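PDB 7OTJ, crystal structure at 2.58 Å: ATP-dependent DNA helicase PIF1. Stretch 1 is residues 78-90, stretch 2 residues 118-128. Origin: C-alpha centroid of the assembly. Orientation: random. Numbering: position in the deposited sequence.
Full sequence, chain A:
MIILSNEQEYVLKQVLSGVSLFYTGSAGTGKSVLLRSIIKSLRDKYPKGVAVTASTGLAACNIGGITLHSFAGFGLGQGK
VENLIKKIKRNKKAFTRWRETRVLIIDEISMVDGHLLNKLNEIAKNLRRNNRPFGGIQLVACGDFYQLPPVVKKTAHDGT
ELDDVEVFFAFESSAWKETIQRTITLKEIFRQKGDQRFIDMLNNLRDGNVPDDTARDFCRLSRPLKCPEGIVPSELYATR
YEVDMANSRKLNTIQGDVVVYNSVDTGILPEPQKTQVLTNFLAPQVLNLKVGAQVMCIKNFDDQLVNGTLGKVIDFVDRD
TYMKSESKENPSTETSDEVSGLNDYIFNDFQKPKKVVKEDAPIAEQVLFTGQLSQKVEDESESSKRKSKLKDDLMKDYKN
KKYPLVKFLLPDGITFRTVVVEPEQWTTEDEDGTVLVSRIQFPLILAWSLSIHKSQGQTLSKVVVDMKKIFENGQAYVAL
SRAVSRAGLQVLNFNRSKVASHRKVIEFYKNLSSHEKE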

# COMPACT_ATOMS: atom_id res chain seq x y z
N GLN A 78 -15.06 -11.70 6.01
CA GLN A 78 -14.78 -12.52 7.18
C GLN A 78 -15.71 -13.72 7.31
O GLN A 78 -15.28 -14.78 7.79
CB GLN A 78 -14.87 -11.68 8.45
CG GLN A 78 -13.65 -10.80 8.70
CD GLN A 78 -13.68 -10.13 10.06
OE1 GLN A 78 -14.65 -10.25 10.81
NE2 GLN A 78 -12.61 -9.42 10.39
N GLY A 79 -16.97 -13.59 6.91
CA GLY A 79 -17.91 -14.69 7.08
C GLY A 79 -17.69 -15.85 6.14
O GLY A 79 -16.59 -16.07 5.62
N LYS A 80 -18.75 -16.61 5.89
CA LYS A 80 -18.67 -17.75 5.00
C LYS A 80 -19.02 -17.33 3.58
O LYS A 80 -19.74 -16.36 3.36
CB LYS A 80 -19.58 -18.88 5.47
CG LYS A 80 -20.91 -18.43 6.02
CD LYS A 80 -21.48 -19.49 6.95
CE LYS A 80 -21.43 -20.88 6.31
NZ LYS A 80 -21.71 -21.95 7.32
N VAL A 81 -18.47 -18.08 2.62
CA VAL A 81 -18.56 -17.69 1.21
C VAL A 81 -20.01 -17.53 0.78
O VAL A 81 -20.33 -16.67 -0.05
CB VAL A 81 -17.81 -18.71 0.33
CG1 VAL A 81 -17.83 -18.28 -1.13
CG2 VAL A 81 -16.38 -18.87 0.82
N GLU A 82 -20.91 -18.36 1.32
CA GLU A 82 -22.32 -18.24 0.96
C GLU A 82 -22.86 -16.85 1.30
O GLU A 82 -23.67 -16.29 0.54
CB GLU A 82 -23.14 -19.32 1.67
CG GLU A 82 -22.87 -20.75 1.18
CD GLU A 82 -21.51 -21.29 1.58
OE1 GLU A 82 -20.91 -20.77 2.55
OE2 GLU A 82 -21.03 -22.23 0.92
N ASN A 83 -22.40 -16.26 2.40
CA ASN A 83 -22.86 -14.92 2.77
C ASN A 83 -22.13 -13.84 1.98
O ASN A 83 -22.75 -12.86 1.55
CB ASN A 83 -22.69 -14.69 4.27
CG ASN A 83 -23.50 -15.66 5.11
OD1 ASN A 83 -24.50 -16.21 4.65
ND2 ASN A 83 -23.08 -15.87 6.35
N LEU A 84 -20.81 -14.00 1.80
CA LEU A 84 -20.04 -13.06 1.00
C LEU A 84 -20.61 -12.91 -0.40
O LEU A 84 -20.59 -11.82 -0.98
CB LEU A 84 -18.58 -13.50 0.93
CG LEU A 84 -17.83 -13.56 2.26
CD1 LEU A 84 -16.40 -13.99 2.01
CD2 LEU A 84 -17.88 -12.22 2.98
N ILE A 85 -21.11 -14.01 -0.98
CA ILE A 85 -21.66 -13.96 -2.33
C ILE A 85 -22.92 -13.11 -2.37
O ILE A 85 -23.13 -12.33 -3.30
CB ILE A 85 -21.92 -15.38 -2.85
CG1 ILE A 85 -20.59 -16.11 -3.06
CG2 ILE A 85 -22.70 -15.34 -4.15
CD1 ILE A 85 -20.76 -17.56 -3.39
N LYS A 86 -23.79 -13.26 -1.36
CA LYS A 86 -25.00 -12.45 -1.34
C LYS A 86 -24.67 -10.97 -1.18
O LYS A 86 -25.28 -10.12 -1.84
CB LYS A 86 -25.94 -12.91 -0.22
CG LYS A 86 -26.37 -14.38 -0.31
CD LYS A 86 -27.67 -14.64 0.45
CE LYS A 86 -27.60 -14.20 1.90
NZ LYS A 86 -26.47 -14.85 2.63
N LYS A 87 -23.70 -10.64 -0.33
CA LYS A 87 -23.30 -9.25 -0.15
C LYS A 87 -22.80 -8.65 -1.45
O LYS A 87 -23.17 -7.53 -1.83
CB LYS A 87 -22.24 -9.13 0.94
CG LYS A 87 -21.78 -7.70 1.20
CD LYS A 87 -20.73 -7.65 2.29
CE LYS A 87 -20.34 -6.21 2.60
NZ LYS A 87 -19.36 -6.13 3.72
N ILE A 88 -21.93 -9.38 -2.16
CA ILE A 88 -21.39 -8.88 -3.42
C ILE A 88 -22.49 -8.75 -4.46
O ILE A 88 -22.46 -7.83 -5.29
CB ILE A 88 -20.25 -9.80 -3.89
CG1 ILE A 88 -19.09 -9.72 -2.89
CG2 ILE A 88 -19.79 -9.41 -5.29
CD1 ILE A 88 -17.97 -10.68 -3.17
N LYS A 89 -23.50 -9.62 -4.42
CA LYS A 89 -24.58 -9.52 -5.39
C LYS A 89 -25.47 -8.31 -5.12
O LYS A 89 -26.12 -7.81 -6.05
CB LYS A 89 -25.42 -10.81 -5.38
CG LYS A 89 -24.76 -11.97 -6.10
CD LYS A 89 -25.66 -13.19 -6.15
CE LYS A 89 -24.99 -14.34 -6.89
NZ LYS A 89 -25.86 -15.55 -6.97
N ARG A 90 -25.52 -7.84 -3.87
CA ARG A 90 -26.26 -6.61 -3.58
C ARG A 90 -25.54 -5.38 -4.10
O ARG A 90 -26.20 -4.40 -4.48
CB ARG A 90 -26.52 -6.49 -2.08
CG ARG A 90 -27.50 -7.52 -1.51
CD ARG A 90 -27.88 -7.17 -0.07
NE ARG A 90 -26.73 -7.07 0.81
CZ ARG A 90 -26.29 -8.04 1.60
NH1 ARG A 90 -26.90 -9.22 1.64
NH2 ARG A 90 -25.24 -7.83 2.38
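Stretch 2 118-128: NKLNEIAKNLR

Helices often pack by setting a side chain of one into a hollow among side chains of the other, and this pair from the helicase PIF1 illustrates the principle. Stretch 1 enters as a short non-helical segment, Q78 to K80, and becomes helical at V81, with K80 at the N-cap position; its helix runs through R90. Stretch 2 is helical from its first residue, continuing a helix that begins earlier in the chain. The two N-to-C directions diverge by 55° (signed crossing angle -55°), and the axes approach to 10.0 Å. The register is set by two pairs one helical turn apart: the CA atoms of V81 and K119 lie 6.1 Å from each other, those of I85 and I123 6.3 Å.

At the centre I123 acts as a knob, its side chain seated in a hole formed by V81, L84, I85 and I88. Its CA-to-CB bond points sideways, but the chain end comes nearer to stretch 1, so that I123 CD1 lies 3.7 Å from V81 CG1 and I123 CG1 lies 3.5 Å from I85 CG1. One turn further along, L127 extends the apolar seam: L127 CD2 meets I85 CG2 at 3.6 Å, and L127 CD1 meets I88 CG2 at the same distance. K89 joins at the margin through its aliphatic portion, with CE 3.6 Å from L127 CD2.

At the other end, K119 combines both kinds of contact. Its extended side chain passes along the apolar surface, with CD 3.7 Å from L84 CD1, and carries its amino group to the turn before helix 81-90, where K119 NZ donates a hydrogen bond of 2.6 Å to G79 O. The lysine thus ties the helix of stretch 2 to the backbone leading into its partner, while its methylenes prolong the hydrophobic contact.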

# COMPACT_ATOMS: atom_id res chain seq x y z
N ASN A 118 -8.80 -18.36 -1.27
CA ASN A 118 -9.73 -19.46 -1.52
C ASN A 118 -11.17 -18.97 -1.60
O ASN A 118 -11.96 -19.47 -2.42
CB ASN A 118 -9.59 -20.52 -0.43
CG ASN A 118 -8.38 -21.42 -0.63
OD1 ASN A 118 -7.88 -21.56 -1.75
ND2 ASN A 118 -7.91 -22.05 0.44
N LYS A 119 -11.54 -17.99 -0.77
CA LYS A 119 -12.86 -17.38 -0.88
C LYS A 119 -13.01 -16.65 -2.21
O LYS A 119 -14.02 -16.80 -2.91
CB LYS A 119 -13.10 -16.42 0.28
CG LYS A 119 -13.13 -17.07 1.65
CD LYS A 119 -13.42 -16.05 2.75
CE LYS A 119 -13.77 -16.73 4.05
NZ LYS A 119 -14.11 -15.74 5.11
N LEU A 120 -12.01 -15.85 -2.58
CA LEU A 120 -12.05 -15.16 -3.87
C LEU A 120 -12.21 -16.15 -5.01
O LEU A 120 -12.94 -15.89 -5.97
CB LEU A 120 -10.79 -14.32 -4.06
CG LEU A 120 -10.69 -13.09 -3.15
CD1 LEU A 120 -9.28 -12.50 -3.17
CD2 LEU A 120 -11.72 -12.06 -3.56
N ASN A 121 -11.53 -17.30 -4.92
CA ASN A 121 -11.64 -18.32 -5.95
C ASN A 121 -13.08 -18.83 -6.07
O ASN A 121 -13.65 -18.85 -7.17
CB ASN A 121 -10.69 -19.47 -5.65
CG ASN A 121 -10.54 -20.43 -6.82
OD1 ASN A 121 -10.86 -20.08 -7.96
ND2 ASN A 121 -10.05 -21.63 -6.54
N GLU A 122 -13.68 -19.22 -4.94
CA GLU A 122 -15.05 -19.73 -4.95
C GLU A 122 -16.03 -18.66 -5.41
O GLU A 122 -17.00 -18.96 -6.11
CB GLU A 122 -15.43 -20.25 -3.56
CG GLU A 122 -14.57 -21.42 -3.08
CD GLU A 122 -15.07 -22.05 -1.78
OE1 GLU A 122 -14.33 -22.86 -1.20
OE2 GLU A 122 -16.21 -21.74 -1.35
N ILE A 123 -15.79 -17.40 -5.03
CA ILE A 123 -16.71 -16.33 -5.40
C ILE A 123 -16.61 -16.06 -6.89
O ILE A 123 -17.63 -15.86 -7.56
CB ILE A 123 -16.42 -15.07 -4.57
CG1 ILE A 123 -17.20 -15.12 -3.25
CG2 ILE A 123 -16.79 -13.81 -5.33
CD1 ILE A 123 -16.35 -14.99 -2.02
N ALA A 124 -15.39 -16.07 -7.43
CA ALA A 124 -15.21 -15.91 -8.87
C ALA A 124 -16.01 -16.95 -9.64
O ALA A 124 -16.76 -16.60 -10.56
CB ALA A 124 -13.72 -16.02 -9.21
N LYS A 125 -15.87 -18.23 -9.28
CA LYS A 125 -16.60 -19.28 -9.98
C LYS A 125 -18.11 -19.07 -9.87
O LYS A 125 -18.83 -19.16 -10.87
CB LYS A 125 -16.20 -20.65 -9.42
CG LYS A 125 -14.72 -20.98 -9.63
CD LYS A 125 -14.33 -22.28 -8.96
CE LYS A 125 -12.85 -22.56 -9.14
NZ LYS A 125 -12.46 -23.86 -8.55
N ASN A 126 -18.60 -18.78 -8.66
CA ASN A 126 -20.04 -18.69 -8.45
C ASN A 126 -20.65 -17.54 -9.24
O ASN A 126 -21.59 -17.74 -10.02
CB ASN A 126 -20.35 -18.54 -6.97
CG ASN A 126 -21.82 -18.68 -6.66
OD1 ASN A 126 -22.29 -19.77 -6.33
ND2 ASN A 126 -22.57 -17.59 -6.79
N LEU A 127 -20.13 -16.33 -9.05
CA LEU A 127 -20.72 -15.15 -9.67
C LEU A 127 -20.66 -15.21 -11.19
O LEU A 127 -21.52 -14.62 -11.87
CB LEU A 127 -20.03 -13.89 -9.17
CG LEU A 127 -20.05 -13.63 -7.66
CD1 LEU A 127 -19.40 -12.31 -7.38
CD2 LEU A 127 -21.47 -13.65 -7.14
N ARG A 128 -19.68 -15.92 -11.74
CA ARG A 128 -19.48 -15.95 -13.18
C ARG A 128 -20.01 -17.22 -13.84
O ARG A 128 -19.90 -17.36 -15.06
CB ARG A 128 -17.99 -15.79 -13.50
CG ARG A 128 -17.43 -14.43 -13.11
CD ARG A 128 -15.92 -14.46 -13.00
NE ARG A 128 -15.27 -14.88 -14.23
CZ ARG A 128 -14.95 -14.06 -15.23
NH1 ARG A 128 -15.28 -12.78 -15.21
NH2 ARG A 128 -14.27 -14.54 -16.27